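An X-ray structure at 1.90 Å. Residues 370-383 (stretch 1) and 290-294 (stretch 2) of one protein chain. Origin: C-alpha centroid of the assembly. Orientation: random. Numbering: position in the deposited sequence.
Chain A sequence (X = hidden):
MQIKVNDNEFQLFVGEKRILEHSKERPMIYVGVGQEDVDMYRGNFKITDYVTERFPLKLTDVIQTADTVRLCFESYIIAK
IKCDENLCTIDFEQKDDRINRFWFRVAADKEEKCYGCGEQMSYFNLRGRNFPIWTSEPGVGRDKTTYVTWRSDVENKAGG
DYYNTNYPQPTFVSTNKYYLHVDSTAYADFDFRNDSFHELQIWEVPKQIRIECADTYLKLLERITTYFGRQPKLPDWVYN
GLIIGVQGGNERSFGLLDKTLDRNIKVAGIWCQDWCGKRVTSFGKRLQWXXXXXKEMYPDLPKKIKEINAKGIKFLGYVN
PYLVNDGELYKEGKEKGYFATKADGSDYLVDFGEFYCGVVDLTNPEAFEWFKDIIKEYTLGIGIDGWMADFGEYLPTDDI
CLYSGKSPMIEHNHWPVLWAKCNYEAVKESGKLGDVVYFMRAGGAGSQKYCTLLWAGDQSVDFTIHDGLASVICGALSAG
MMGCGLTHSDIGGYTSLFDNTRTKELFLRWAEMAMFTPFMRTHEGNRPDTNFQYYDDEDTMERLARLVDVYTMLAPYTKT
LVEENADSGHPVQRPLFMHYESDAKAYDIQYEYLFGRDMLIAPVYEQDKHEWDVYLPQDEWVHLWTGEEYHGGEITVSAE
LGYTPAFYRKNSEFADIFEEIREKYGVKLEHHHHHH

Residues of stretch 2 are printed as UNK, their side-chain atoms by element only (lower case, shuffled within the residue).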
# COMPACT_ATOMS: atom_id res chain seq x y z
N TRP A 370 18.17 38.15 1.02
CA TRP A 370 17.76 38.51 -0.33
C TRP A 370 16.27 38.26 -0.54
O TRP A 370 15.55 39.11 -1.08
CB TRP A 370 18.59 37.73 -1.35
CG TRP A 370 18.21 37.91 -2.80
CD1 TRP A 370 18.46 39.00 -3.58
CD2 TRP A 370 17.57 36.94 -3.65
NE1 TRP A 370 18.00 38.77 -4.86
CE2 TRP A 370 17.45 37.52 -4.93
CE3 TRP A 370 17.09 35.64 -3.45
CZ2 TRP A 370 16.87 36.84 -6.00
CZ3 TRP A 370 16.50 34.97 -4.52
CH2 TRP A 370 16.40 35.57 -5.78
N PHE A 371 15.78 37.10 -0.10
CA PHE A 371 14.37 36.80 -0.35
C PHE A 371 13.47 37.66 0.53
O PHE A 371 12.41 38.12 0.09
CB PHE A 371 14.08 35.31 -0.15
CG PHE A 371 12.91 34.82 -0.99
CD1 PHE A 371 11.62 34.88 -0.51
CD2 PHE A 371 13.12 34.35 -2.27
CE1 PHE A 371 10.55 34.46 -1.29
CE2 PHE A 371 12.05 33.93 -3.06
CZ PHE A 371 10.77 33.98 -2.57
N LYS A 372 13.90 37.91 1.77
CA LYS A 372 13.22 38.88 2.61
C LYS A 372 13.12 40.23 1.90
O LYS A 372 12.06 40.86 1.92
CB LYS A 372 13.96 39.00 3.95
CG LYS A 372 13.21 39.77 5.01
CD LYS A 372 14.12 40.15 6.18
CE LYS A 372 14.89 38.97 6.74
NZ LYS A 372 15.66 39.40 7.96
N ASP A 373 14.20 40.67 1.25
CA ASP A 373 14.17 41.96 0.56
C ASP A 373 13.24 41.93 -0.65
O ASP A 373 12.65 42.95 -1.00
CB ASP A 373 15.58 42.37 0.14
CG ASP A 373 16.43 42.87 1.31
OD1 ASP A 373 15.88 43.18 2.39
OD2 ASP A 373 17.66 42.95 1.14
N ILE A 374 13.12 40.77 -1.30
CA ILE A 374 12.15 40.60 -2.40
C ILE A 374 10.73 40.85 -1.91
O ILE A 374 9.93 41.51 -2.59
CB ILE A 374 12.30 39.19 -3.02
CG1 ILE A 374 13.59 39.10 -3.84
CG2 ILE A 374 11.08 38.83 -3.88
CD1 ILE A 374 13.85 37.72 -4.39
N ILE A 375 10.39 40.34 -0.72
CA ILE A 375 9.06 40.57 -0.16
C ILE A 375 8.87 42.04 0.19
O ILE A 375 7.84 42.65 -0.13
CB ILE A 375 8.82 39.65 1.06
CG1 ILE A 375 8.95 38.17 0.66
CG2 ILE A 375 7.45 39.97 1.71
CD1 ILE A 375 8.94 37.20 1.85
N LYS A 376 9.88 42.64 0.85
CA LYS A 376 9.77 44.05 1.23
C LYS A 376 9.62 44.95 0.00
O LYS A 376 8.77 45.85 -0.03
CB LYS A 376 11.00 44.48 2.03
CG LYS A 376 11.17 43.81 3.38
CD LYS A 376 12.41 44.41 4.08
CE LYS A 376 12.76 43.66 5.35
NZ LYS A 376 13.91 44.33 6.03
N GLU A 377 10.43 44.70 -1.03
CA GLU A 377 10.50 45.61 -2.17
C GLU A 377 9.31 45.44 -3.11
O GLU A 377 8.71 46.42 -3.55
CB GLU A 377 11.81 45.38 -2.94
CG GLU A 377 11.99 46.30 -4.16
CD GLU A 377 13.30 46.05 -4.93
OE1 GLU A 377 14.05 45.12 -4.56
OE2 GLU A 377 13.57 46.77 -5.91
N TYR A 378 8.94 44.19 -3.43
CA TYR A 378 7.99 43.95 -4.51
C TYR A 378 6.59 43.58 -4.05
O TYR A 378 5.65 43.66 -4.85
CB TYR A 378 8.53 42.86 -5.44
CG TYR A 378 9.84 43.20 -6.11
CD1 TYR A 378 9.91 44.23 -7.04
CD2 TYR A 378 10.99 42.47 -5.85
CE1 TYR A 378 11.10 44.53 -7.68
CE2 TYR A 378 12.19 42.76 -6.48
CZ TYR A 378 12.24 43.80 -7.40
OH TYR A 378 13.42 44.09 -8.04
N THR A 379 6.42 43.17 -2.80
CA THR A 379 5.09 42.94 -2.26
C THR A 379 4.72 44.12 -1.34
O THR A 379 3.90 44.97 -1.72
CB THR A 379 5.03 41.58 -1.55
OG1 THR A 379 5.12 40.53 -2.54
CG2 THR A 379 3.73 41.40 -0.76
N LEU A 380 5.34 44.20 -0.16
CA LEU A 380 5.05 45.32 0.74
C LEU A 380 5.35 46.66 0.08
O LEU A 380 4.63 47.64 0.29
CB LEU A 380 5.86 45.17 2.03
CG LEU A 380 5.57 43.97 2.92
CD1 LEU A 380 6.77 43.65 3.82
CD2 LEU A 380 4.30 44.22 3.74
N GLY A 381 6.41 46.72 -0.72
CA GLY A 381 6.84 47.96 -1.35
C GLY A 381 5.84 48.59 -2.31
O GLY A 381 5.97 49.77 -2.63
N ILE A 382 4.87 47.82 -2.81
CA ILE A 382 3.84 48.42 -3.66
C ILE A 382 2.51 48.54 -2.95
O ILE A 382 1.50 48.86 -3.59
CB ILE A 382 3.68 47.66 -5.00
CG1 ILE A 382 3.19 46.23 -4.80
CG2 ILE A 382 4.98 47.63 -5.79
CD1 ILE A 382 2.94 45.51 -6.13
N GLY A 383 2.46 48.30 -1.64
CA GLY A 383 1.24 48.51 -0.89
C GLY A 383 0.35 47.30 -0.73
O GLY A 383 -0.83 47.46 -0.39
N UNK A 290 7.42 34.33 -10.15
CA UNK A 290 8.39 35.42 -10.29
C UNK A 290 7.76 36.62 -9.57
O UNK A 290 6.88 37.28 -10.13
c UNK A 290 9.81 36.65 -12.00
o UNK A 290 9.84 37.26 -13.09
c UNK A 290 8.64 35.71 -11.77
o UNK A 290 10.68 36.77 -11.12
N UNK A 291 8.19 36.88 -8.34
CA UNK A 291 7.40 37.65 -7.37
C UNK A 291 7.55 39.16 -7.53
O UNK A 291 7.93 39.88 -6.61
c UNK A 291 7.51 33.48 -5.97
c UNK A 291 7.92 35.73 -5.84
c UNK A 291 5.55 32.38 -6.70
c UNK A 291 5.64 34.81 -6.72
c UNK A 291 6.94 34.75 -6.21
n UNK A 291 8.78 33.68 -5.49
c UNK A 291 7.77 37.22 -5.95
c UNK A 291 4.96 33.62 -6.96
c UNK A 291 6.83 32.29 -6.22
c UNK A 291 9.02 35.04 -5.42
N UNK A 292 7.21 39.63 -8.74
CA UNK A 292 7.03 41.04 -9.08
C UNK A 292 5.73 41.15 -9.84
O UNK A 292 5.36 40.23 -10.57
n UNK A 292 12.15 42.46 -11.94
c UNK A 292 8.18 41.57 -9.95
c UNK A 292 10.67 42.08 -10.01
c UNK A 292 10.98 41.68 -11.43
c UNK A 292 9.56 41.25 -9.38
N UNK A 293 5.01 42.27 -9.67
CA UNK A 293 3.69 42.32 -10.28
C UNK A 293 3.82 42.28 -11.80
O UNK A 293 4.84 42.67 -12.37
c UNK A 293 2.89 43.54 -9.80
o UNK A 293 3.85 48.58 -12.25
c UNK A 293 4.34 46.97 -10.57
c UNK A 293 3.60 47.35 -11.67
c UNK A 293 2.63 46.51 -12.19
c UNK A 293 2.40 45.27 -11.59
c UNK A 293 3.16 44.86 -10.48
c UNK A 293 4.11 45.74 -9.98
N UNK A 294 2.81 41.72 -12.44
CA UNK A 294 2.84 41.47 -13.87
C UNK A 294 2.34 42.73 -14.58
O UNK A 294 1.16 43.08 -14.47
c UNK A 294 2.18 39.59 -17.79
c UNK A 294 2.27 39.70 -15.59
c UNK A 294 1.99 40.25 -14.23
c UNK A 294 3.02 38.65 -15.99
n UNK A 294 1.77 40.27 -16.74
n UNK A 294 2.95 38.59 -17.36
O HOH W 1 7.56 40.11 -3.64
O HOH W 2 6.08 44.20 -7.66

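Position 290 carries four side-chain atoms: two carbons in a row, the second bonded to two oxygens. They do not reach stretch 1. A carboxylate attached directly to CB is aspartate, so this is Asp290. Both carboxylate oxygens are hydrogen-bonded elsewhere in the structure. Its backbone does local work, since the O of Asp290 accepts a 2.8 Å hydrogen bond from the N of position 292.

Position 291 has ten side-chain atoms, nine carbons and one nitrogen: CB followed by fused five- and six-membered rings, with the nitrogen in the smaller ring. Its CA-to-CB bond points toward the helix, and its CB lies 4.2 Å from CG2 of Ile374. An indole identifies Trp291. CD1 of Trp291 approaches CZ of Phe371 to 3.5 Å; the Phe371 ring and the five-membered ring have centroids 5.5 Å apart and planes at 73°, so they meet rim to rim, with neither over the face of the other.

Position 292 shows four carbons in an unbranched row ending in nitrogen. Its CA-to-CB bond runs sideways, yet the chain crosses one face of the Tyr378 ring, where its third side-chain carbon lies 3.4 Å from CE1 of Tyr378, the closest pair. This is the side chain of lysine: Lys292. CD of Lys292 sits 3.6 Å from the centroid of the Tyr378 ring, 19° off its normal, the geometry of a CH-pi contact.

Position 293 has eight side-chain atoms: one carbon, then a six-carbon ring bearing an oxygen. A ring carbon is 4.0 Å from CD1 of Ile382, whose CA-to-CB bond points toward stretch 2. The phenol gives Tyr293, and that carbon is its CD1.

Position 294 has a carbon followed by a five-membered ring of three carbons and two nitrogens, all out of reach of stretch 1. This imidazole is His294.

The contact buries 331 Å², both sides summed, and no direct hydrogen bond crosses it. Apolar and aromatic packing is joined by water bridges that serve backbone polar groups and the hydroxyl of Thr379. Water 1 donates to O of Trp291 (3.0 Å) and O of Ile374 (2.9 Å) and accepts from OG1 of Thr379 (2.7 Å). Water 2 accepts from N of Tyr293 (3.0 Å) and donates to O of Tyr378 (2.9 Å). Tyr378 is central: its CB is 3.3 Å from O of Trp291, and its ring receives Lys292. CA of Tyr378 lies 5.5 Å from CA of Lys292.

Stretch 2 290-294: DWKYH
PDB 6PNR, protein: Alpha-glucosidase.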